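Local atomic coordinates of Thiol:disulfide interchange protein (Klebsiella pneumoniae, PDB entry 6DXN), a protein that probably acts as a periplasmic thiol:disulfide oxidoreductase of the DsbA type, exchanging disulfide bonds with other proteins. Residues E76-A81 against A138-L143; R102-A107 against V111-Q116. All blocks are in the same frame, centred on the assembly; numbering follows the deposited sequence. Where two conformers were deposited one is given.

How the contacts relate
From the N terminus the chain passes through the first sheet strands and reaches helix 71-83, which supplies residues 76-81 of contact 1. It continues along helix 87-99; residues 102-107, the end of the loop and the start of helix 107-115, then fold against 111-116 farther along that helix, closing contact 2 after just three intervening residues. Helix 121-129 comes next, and helix 131-146 brings 138-143 back to complete contact 1 across 56 residues, so the short closure lies wholly within the long one. Phe-114 joins the two: its CZ packs 3.4 Å from Ala-77 O, and its ring also touches Val-80. Contact 1 ties helix 71-83 to helix 131-146, and contact 2 holds the loop after helix 87-99 to helix 107-115.

Contact 1. Residues E76-A81 against A138-L143; sequences EAWAVA and ARQDNL
Trp-78 presents the rim of its indole to the amide of Gln-140. CD1 lies 3.5 Å from Gln-140 OE1, which approaches at the edge and in the ring plane, where the polarised C-H bonds of the ring suit an oxygen. The two side chains run roughly at right angles, with ring and amide planes 46° apart. CG anti to the backbone N (chi1 -170°) sends the indole out along this side of the helix, and the turn about the next bond (chi2 -124°) brings CD1 to face the amide; NE1 is secured by the carbonyl of Lys-61. Gln-140 OE1 accepts from the backbone N of His-63, so both side chains also dock on strand 60-63, an outermost strand of the thioredoxin-fold sheet. The chain between these two helices forms much of the helical insertion that sets DsbA apart from plain thioredoxin. Next along, Ala-79 has its CB directed toward helix 131-146, and that small methyl lies beside the amide, 4.1 Å from Gln-140 NE2. Glutamine fits because its extended chain spans the gap between the helices into a buried place with a partner at each end of the amide: NE2 donates to the carbonyl of Leu-136, which together with the bond to His-63 fixes how the amide is rotated.

Contact 2. Residues R102-A107 against V111-Q116; sequences RDIKTA and VKVFNQ
Ile-104 reaches out of the loop to Val-113 with the last carbon of its longer branch: CD1 comes within 3.9 Å of Val-113 CG2, and the side chains meet nearly at right angles. With chi1 at -61° and chi2 at 176°, CG1 lies opposite the carbonyl carbon and the branch is fully stretched, which carries CD1 toward the helix although the CB bond itself does not aim there. Val-113 answers with CG2, the methyl beside its own backbone N. A long isoleucine and a compact valine suit this buried spot, where Leu-94 and Leu-93, both of helix 87-99, pack on Ile-104 and Val-113 respectively.

The second meeting is at the start of the helix. The carbonyl of Ala-107 accepts a weak bond from Val-111 N, 3.5 Å long with an angle of 155° at the hydrogen. Val-111 CG2 sits 3.8 Å from the same Ala-107 O, while the side chain also packs on Ser-121 and Tyr-124 of helix 121-129. Ala-107, small and exposed, directs its methyl away from residues 111-116.

Just before it, Thr-106 is the N-cap: its OG1 accepts from Asp-109 N, and threonine's short hydroxyl side chain is well matched to that task. Asp-109 in turn takes the backbone N of Lys-105 with OD2. A capped helix start preceded by a loop whose isoleucine packs back against the helix is how helices 87-99 and 107-115 are joined within the helical insertion of this DsbA-family thioredoxin fold.

Contact 1. Residues E76-A81 against A138-L143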
ATOM      1  N   GLU A  76      11.226  -2.810   5.120  1.00 13.82           N
ATOM      2  CA  GLU A  76      12.290  -1.914   5.457  1.00 13.57           C
ATOM      3  C   GLU A  76      12.619  -1.043   4.242  1.00 13.09           C
ATOM      4  O   GLU A  76      12.800   0.166   4.373  1.00 12.02           O
ATOM      5  CB  GLU A  76      13.511  -2.710   5.918  1.00 14.74           C
ATOM      6  CG  GLU A  76      14.709  -1.849   6.250  1.00 15.67           C
ATOM      7  CD  GLU A  76      15.906  -2.657   6.714  1.00 16.92           C
ATOM      8  OE1 GLU A  76      16.351  -3.543   5.957  1.00 19.26           O
ATOM      9  OE2 GLU A  76      16.366  -2.422   7.840  1.00 20.47           O
ATOM     10  N   ALA A  77      12.686  -1.674   3.059  1.00 12.35           N
ATOM     11  CA  ALA A  77      13.012  -0.946   1.840  1.00 11.69           C
ATOM     12  C   ALA A  77      11.937   0.111   1.547  1.00 11.74           C
ATOM     13  O   ALA A  77      12.252   1.225   1.110  1.00 10.75           O
ATOM     14  CB  ALA A  77      13.173  -1.908   0.693  1.00 11.87           C
ATOM     15  N   TRP A  78      10.674  -0.226   1.829  1.00 11.31           N
ATOM     16  CA  TRP A  78       9.577   0.726   1.554  1.00 10.84           C
ATOM     17  C   TRP A  78       9.691   1.930   2.512  1.00 11.78           C
ATOM     18  O   TRP A  78       9.506   3.091   2.110  1.00 11.60           O
ATOM     19  CB  TRP A  78       8.235  -0.015   1.619  1.00 10.21           C
ATOM     20  CG  TRP A  78       7.047   0.763   1.141  1.00  9.69           C
ATOM     21  CD1 TRP A  78       5.905   1.013   1.844  1.00  9.92           C
ATOM     22  CD2 TRP A  78       6.885   1.418  -0.130  1.00  9.90           C
ATOM     23  NE1 TRP A  78       5.039   1.753   1.093  1.00  9.73           N
ATOM     24  CE2 TRP A  78       5.610   2.022  -0.120  1.00  9.65           C
ATOM     25  CE3 TRP A  78       7.677   1.540  -1.280  1.00 10.14           C
ATOM     26  CZ2 TRP A  78       5.116   2.745  -1.204  1.00  9.16           C
ATOM     27  CZ3 TRP A  78       7.198   2.279  -2.343  1.00 10.26           C
ATOM     28  CH2 TRP A  78       5.928   2.864  -2.304  1.00  9.93           C
ATOM     29  N   ALA A  79      10.030   1.645   3.773  1.00 13.12           N
ATOM     30  CA  ALA A  79      10.193   2.668   4.808  1.00 14.05           C
ATOM     31  C   ALA A  79      11.343   3.612   4.438  1.00 15.24           C
ATOM     32  O   ALA A  79      11.204   4.834   4.548  1.00 14.49           O
ATOM     33  CB  ALA A  79      10.408   2.010   6.146  1.00 13.95           C
ATOM     34  N   VAL A  80      12.474   3.039   3.999  1.00 16.75           N
ATOM     35  CA  VAL A  80      13.621   3.837   3.568  1.00 18.21           C
ATOM     36  C   VAL A  80      13.216   4.632   2.323  1.00 19.17           C
ATOM     37  O   VAL A  80      13.594   5.801   2.177  1.00 22.32           O
ATOM     38  CB  VAL A  80      14.871   2.975   3.280  1.00 18.60           C
ATOM     39  CG1 VAL A  80      15.929   3.755   2.518  1.00 20.04           C
ATOM     40  CG2 VAL A  80      15.469   2.380   4.542  1.00 18.28           C
ATOM     41  N   ALA A  81      12.470   3.972   1.428  1.00 19.04           N
ATOM     42  CA  ALA A  81      12.006   4.555   0.158  1.00 19.90           C
ATOM     43  C   ALA A  81      11.241   5.867   0.381  1.00 21.51           C
ATOM     44  O   ALA A  81      11.423   6.833  -0.376  1.00 22.92           O
ATOM     45  CB  ALA A  81      11.134   3.555  -0.564  1.00 21.34           C
ATOM     46  N   ALA A 138       7.806  -0.479  12.236  1.00 18.78           N
ATOM     47  CA  ALA A 138       7.027  -1.042  13.346  1.00 17.88           C
ATOM     48  C   ALA A 138       5.536  -0.728  13.163  1.00 17.46           C
ATOM     49  O   ALA A 138       4.689  -1.581  13.444  1.00 15.26           O
ATOM     50  CB  ALA A 138       7.560  -0.553  14.669  1.00 17.97           C
ATOM     51  N   ARG A 139       5.235   0.480  12.664  1.00 18.37           N
ATOM     52  CA  ARG A 139       3.849   0.922  12.401  1.00 19.05           C
ATOM     53  C   ARG A 139       3.171  -0.037  11.410  1.00 18.36           C
ATOM     54  O   ARG A 139       2.024  -0.464  11.613  1.00 18.21           O
ATOM     55  CB  ARG A 139       3.864   2.352  11.844  1.00 19.25           C
ATOM     56  CG  ARG A 139       2.518   2.905  11.388  1.00 20.06           C
ATOM     57  CD  ARG A 139       1.525   3.139  12.515  1.00 22.00           C
ATOM     58  NE  ARG A 139       0.365   3.919  12.092  1.00 22.28           N
ATOM     59  CZ  ARG A 139      -0.633   4.287  12.895  1.00 24.30           C
ATOM     60  NH1 ARG A 139      -0.629   3.921  14.167  1.00 19.83           N
ATOM     61  NH2 ARG A 139      -1.630   5.023  12.425  1.00 21.20           N
ATOM     62  N   GLN A 140       3.879  -0.324  10.319  1.00 19.61           N
ATOM     63  CA  GLN A 140       3.400  -1.210   9.256  1.00 20.19           C
ATOM     64  C   GLN A 140       3.070  -2.605   9.814  1.00 19.75           C
ATOM     65  O   GLN A 140       1.977  -3.114   9.574  1.00 21.50           O
ATOM     66  CB  GLN A 140       4.433  -1.244   8.126  1.00 21.39           C
ATOM     67  CG  GLN A 140       4.376  -0.012   7.225  1.00 21.63           C
ATOM     68  CD  GLN A 140       5.562   0.104   6.298  1.00 23.59           C
ATOM     69  OE1 GLN A 140       5.454  -0.085   5.089  1.00 25.88           O
ATOM     70  NE2 GLN A 140       6.724   0.382   6.865  1.00 25.67           N
ATOM     71  N   ASP A 141       4.006  -3.208  10.559  1.00 17.67           N
ATOM     72  CA  ASP A 141       3.831  -4.548  11.139  1.00 17.36           C
ATOM     73  C   ASP A 141       2.712  -4.557  12.196  1.00 16.51           C
ATOM     74  O   ASP A 141       1.891  -5.482  12.255  1.00 14.23           O
ATOM     75  CB  ASP A 141       5.142  -5.058  11.748  1.00 18.58           C
ATOM     76  CG  ASP A 141       6.273  -5.276  10.752  1.00 19.77           C
ATOM     77  OD1 ASP A 141       5.980  -5.459   9.543  1.00 20.19           O
ATOM     78  OD2 ASP A 141       7.448  -5.260  11.193  1.00 20.64           O
ATOM     79  N   ASN A 142       2.680  -3.520  13.036  1.00 16.65           N
ATOM     80  CA  ASN A 142       1.706  -3.441  14.124  1.00 17.54           C
ATOM     81  C   ASN A 142       0.267  -3.356  13.585  1.00 18.39           C
ATOM     82  O   ASN A 142      -0.640  -3.989  14.130  1.00 18.61           O
ATOM     83  CB  ASN A 142       1.979  -2.234  15.025  1.00 18.89           C
ATOM     84  CG  ASN A 142       1.079  -2.205  16.242  1.00 19.29           C
ATOM     85  OD1 ASN A 142       0.876  -3.228  16.895  1.00 19.48           O
ATOM     86  ND2 ASN A 142       0.549  -1.037  16.558  1.00 18.21           N
ATOM     87  N   LEU A 143       0.061  -2.573  12.523  1.00 17.68           N
ATOM     88  CA  LEU A 143      -1.297  -2.389  11.972  1.00 18.31           C
ATOM     89  C   LEU A 143      -1.768  -3.631  11.202  1.00 17.57           C
ATOM     90  O   LEU A 143      -2.971  -3.909  11.185  1.00 16.46           O
ATOM     91  CB  LEU A 143      -1.357  -1.113  11.127  1.00 18.31           C
ATOM     92  CG  LEU A 143      -1.787   0.144  11.893  1.00 19.73           C
ATOM     93  CD1 LEU A 143      -1.053   0.296  13.212  1.00 20.08           C
ATOM     94  CD2 LEU A 143      -1.614   1.387  11.048  1.00 20.77           C
TER

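Contact 2. Residues R102-A107 against V111-Q116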
ATOM      1  N   ARG A 102      12.176 -11.316 -11.551  1.00 21.44           N
ATOM      2  CA  ARG A 102      12.441 -12.159 -10.379  1.00 22.59           C
ATOM      3  C   ARG A 102      13.955 -12.287 -10.173  1.00 22.83           C
ATOM      4  O   ARG A 102      14.487 -13.388 -10.017  1.00 23.41           O
ATOM      5  CB  ARG A 102      11.742 -13.521 -10.450  1.00 23.87           C
ATOM      6  CG  ARG A 102      11.900 -14.326  -9.166  1.00 25.77           C
ATOM      7  CD  ARG A 102      10.920 -15.466  -8.945  1.00 27.40           C
ATOM      8  NE  ARG A 102      10.745 -16.340 -10.093  1.00 28.69           N
ATOM      9  CZ  ARG A 102      10.130 -17.518 -10.059  1.00 29.17           C
ATOM     10  NH1 ARG A 102       9.710 -18.023  -8.911  1.00 26.81           N
ATOM     11  NH2 ARG A 102       9.934 -18.185 -11.181  1.00 28.83           N
ATOM     12  N   ASP A 103      14.635 -11.138 -10.151  1.00 23.38           N
ATOM     13  CA  ASP A 103      16.068 -11.090  -9.935  1.00 24.02           C
ATOM     14  C   ASP A 103      16.331 -10.592  -8.508  1.00 23.86           C
ATOM     15  O   ASP A 103      17.476 -10.465  -8.106  1.00 21.72           O
ATOM     16  CB  ASP A 103      16.782 -10.274 -11.016  1.00 25.97           C
ATOM     17  CG  ASP A 103      16.398  -8.808 -11.077  1.00 25.50           C
ATOM     18  OD1 ASP A 103      15.500  -8.392 -10.311  1.00 28.90           O
ATOM     19  OD2 ASP A 103      17.008  -8.093 -11.885  1.00 27.74           O
ATOM     20  N   ILE A 104      15.256 -10.280  -7.764  1.00 23.07           N
ATOM     21  CA  ILE A 104      15.418  -9.918  -6.356  1.00 22.67           C
ATOM     22  C   ILE A 104      15.157 -11.187  -5.540  1.00 22.39           C
ATOM     23  O   ILE A 104      14.011 -11.574  -5.326  1.00 23.42           O
ATOM     24  CB  ILE A 104      14.521  -8.742  -5.915  1.00 21.27           C
ATOM     25  CG1 ILE A 104      14.829  -7.466  -6.707  1.00 21.44           C
ATOM     26  CG2 ILE A 104      14.671  -8.513  -4.417  1.00 20.03           C
ATOM     27  CD1 ILE A 104      13.923  -6.299  -6.378  1.00 22.64           C
ATOM     28  N   LYS A 105      16.251 -11.817  -5.097  1.00 22.81           N
ATOM     29  CA  LYS A 105      16.192 -13.066  -4.359  1.00 22.49           C
ATOM     30  C   LYS A 105      16.646 -12.863  -2.911  1.00 20.52           C
ATOM     31  O   LYS A 105      16.195 -13.586  -2.027  1.00 19.66           O
ATOM     32  CB  LYS A 105      17.095 -14.101  -5.040  1.00 25.56           C
ATOM     33  CG  LYS A 105      16.781 -14.402  -6.498  1.00 27.31           C
ATOM     34  CD  LYS A 105      17.909 -15.168  -7.180  1.00 31.19           C
ATOM     35  CE  LYS A 105      17.578 -15.626  -8.583  1.00 33.01           C
ATOM     36  NZ  LYS A 105      16.561 -16.704  -8.581  1.00 36.16           N
ATOM     37  N   THR A 106      17.513 -11.865  -2.684  1.00 21.13           N
ATOM     38  CA  THR A 106      18.089 -11.591  -1.354  1.00 20.02           C
ATOM     39  C   THR A 106      17.937 -10.115  -0.956  1.00 19.13           C
ATOM     40  O   THR A 106      17.649  -9.256  -1.787  1.00 17.58           O
ATOM     41  CB  THR A 106      19.598 -11.855  -1.347  1.00 20.68           C
ATOM     42  OG1 THR A 106      20.175 -10.893  -2.231  1.00 19.98           O
ATOM     43  CG2 THR A 106      19.991 -13.253  -1.782  1.00 21.18           C
ATOM     44  N   ALA A 107      18.218  -9.835   0.325  1.00 19.77           N
ATOM     45  CA  ALA A 107      18.192  -8.484   0.865  1.00 20.88           C
ATOM     46  C   ALA A 107      19.225  -7.610   0.139  1.00 20.96           C
ATOM     47  O   ALA A 107      18.988  -6.432  -0.093  1.00 20.90           O
ATOM     48  CB  ALA A 107      18.452  -8.526   2.352  1.00 21.58           C
ATOM     49  N   VAL A 111      18.946  -3.689  -2.207  1.00 19.77           N
ATOM     50  CA  VAL A 111      19.850  -2.554  -2.088  1.00 19.57           C
ATOM     51  C   VAL A 111      20.326  -2.134  -3.483  1.00 20.37           C
ATOM     52  O   VAL A 111      20.489  -0.943  -3.740  1.00 18.28           O
ATOM     53  CB  VAL A 111      21.039  -2.864  -1.155  1.00 19.85           C
ATOM     54  CG1 VAL A 111      22.149  -1.832  -1.282  1.00 21.92           C
ATOM     55  CG2 VAL A 111      20.604  -3.000   0.293  1.00 19.80           C
ATOM     56  N   LYS A 112      20.519  -3.118  -4.376  1.00 21.68           N
ATOM     57  CA  LYS A 112      20.983  -2.829  -5.740  1.00 23.78           C
ATOM     58  C   LYS A 112      19.978  -1.922  -6.462  1.00 21.11           C
ATOM     59  O   LYS A 112      20.380  -1.110  -7.265  1.00 20.81           O
ATOM     60  CB  LYS A 112      21.276  -4.106  -6.538  1.00 24.69           C
ATOM     61  CG  LYS A 112      22.479  -4.901  -6.043  1.00 26.68           C
ATOM     62  CD  LYS A 112      23.007  -5.922  -7.033  1.00 27.91           C
ATOM     63  CE  LYS A 112      21.957  -6.896  -7.524  1.00 28.44           C
ATOM     64  NZ  LYS A 112      22.538  -7.903  -8.441  1.00 29.62           N
ATOM     65  N   VAL A 113      18.682  -2.048  -6.159  1.00 22.97           N
ATOM     66  CA  VAL A 113      17.668  -1.184  -6.801  1.00 21.92           C
ATOM     67  C   VAL A 113      17.951   0.281  -6.425  1.00 22.22           C
ATOM     68  O   VAL A 113      17.943   1.180  -7.285  1.00 23.55           O
ATOM     69  CB  VAL A 113      16.231  -1.598  -6.415  1.00 24.50           C
ATOM     70  CG1 VAL A 113      15.193  -0.656  -7.012  1.00 25.37           C
ATOM     71  CG2 VAL A 113      15.921  -3.035  -6.810  1.00 24.54           C
ATOM     72  N   PHE A 114      18.224   0.507  -5.136  1.00 20.61           N
ATOM     73  CA  PHE A 114      18.480   1.843  -4.575  1.00 21.41           C
ATOM     74  C   PHE A 114      19.770   2.446  -5.151  1.00 23.04           C
ATOM     75  O   PHE A 114      19.863   3.666  -5.339  1.00 24.74           O
ATOM     76  CB  PHE A 114      18.505   1.755  -3.047  1.00 20.88           C
ATOM     77  CG  PHE A 114      17.157   1.522  -2.408  1.00 21.87           C
ATOM     78  CD1 PHE A 114      16.465   0.336  -2.608  1.00 23.86           C
ATOM     79  CD2 PHE A 114      16.591   2.484  -1.583  1.00 23.02           C
ATOM     80  CE1 PHE A 114      15.232   0.125  -2.013  1.00 24.13           C
ATOM     81  CE2 PHE A 114      15.357   2.270  -0.990  1.00 25.23           C
ATOM     82  CZ  PHE A 114      14.679   1.092  -1.208  1.00 24.71           C
ATOM     83  N   ASN A 115      20.753   1.587  -5.432  1.00 23.08           N
ATOM     84  CA  ASN A 115      22.043   2.002  -5.998  1.00 24.03           C
ATOM     85  C   ASN A 115      21.835   2.645  -7.375  1.00 27.20           C
ATOM     86  O   ASN A 115      22.490   3.633  -7.705  1.00 27.63           O
ATOM     87  CB  ASN A 115      23.007   0.823  -6.166  1.00 22.41           C
ATOM     88  CG  ASN A 115      23.501   0.210  -4.872  1.00 21.92           C
ATOM     89  OD1 ASN A 115      23.871  -0.959  -4.853  1.00 18.70           O
ATOM     90  ND2 ASN A 115      23.541   0.988  -3.798  1.00 20.69           N
ATOM     91  N   GLN A 116      20.916   2.064  -8.156  0.50 27.03           N
ATOM     92  CA  GLN A 116      20.586   2.518  -9.513  0.50 27.15           C
ATOM     93  C   GLN A 116      19.896   3.888  -9.477  0.50 28.35           C
ATOM     94  O   GLN A 116      19.823   4.566 -10.506  0.50 29.06           O
ATOM     95  CB  GLN A 116      19.678   1.482 -10.179  0.50 26.16           C
ATOM     96  CG  GLN A 116      20.270   0.081 -10.176  0.50 24.47           C
ATOM     97  CD  GLN A 116      19.229  -0.981 -10.427  0.50 23.77           C
ATOM     98  OE1 GLN A 116      18.157  -0.714 -10.968  0.50 23.75           O
ATOM     99  NE2 GLN A 116      19.536  -2.202 -10.020  0.50 22.00           N
TER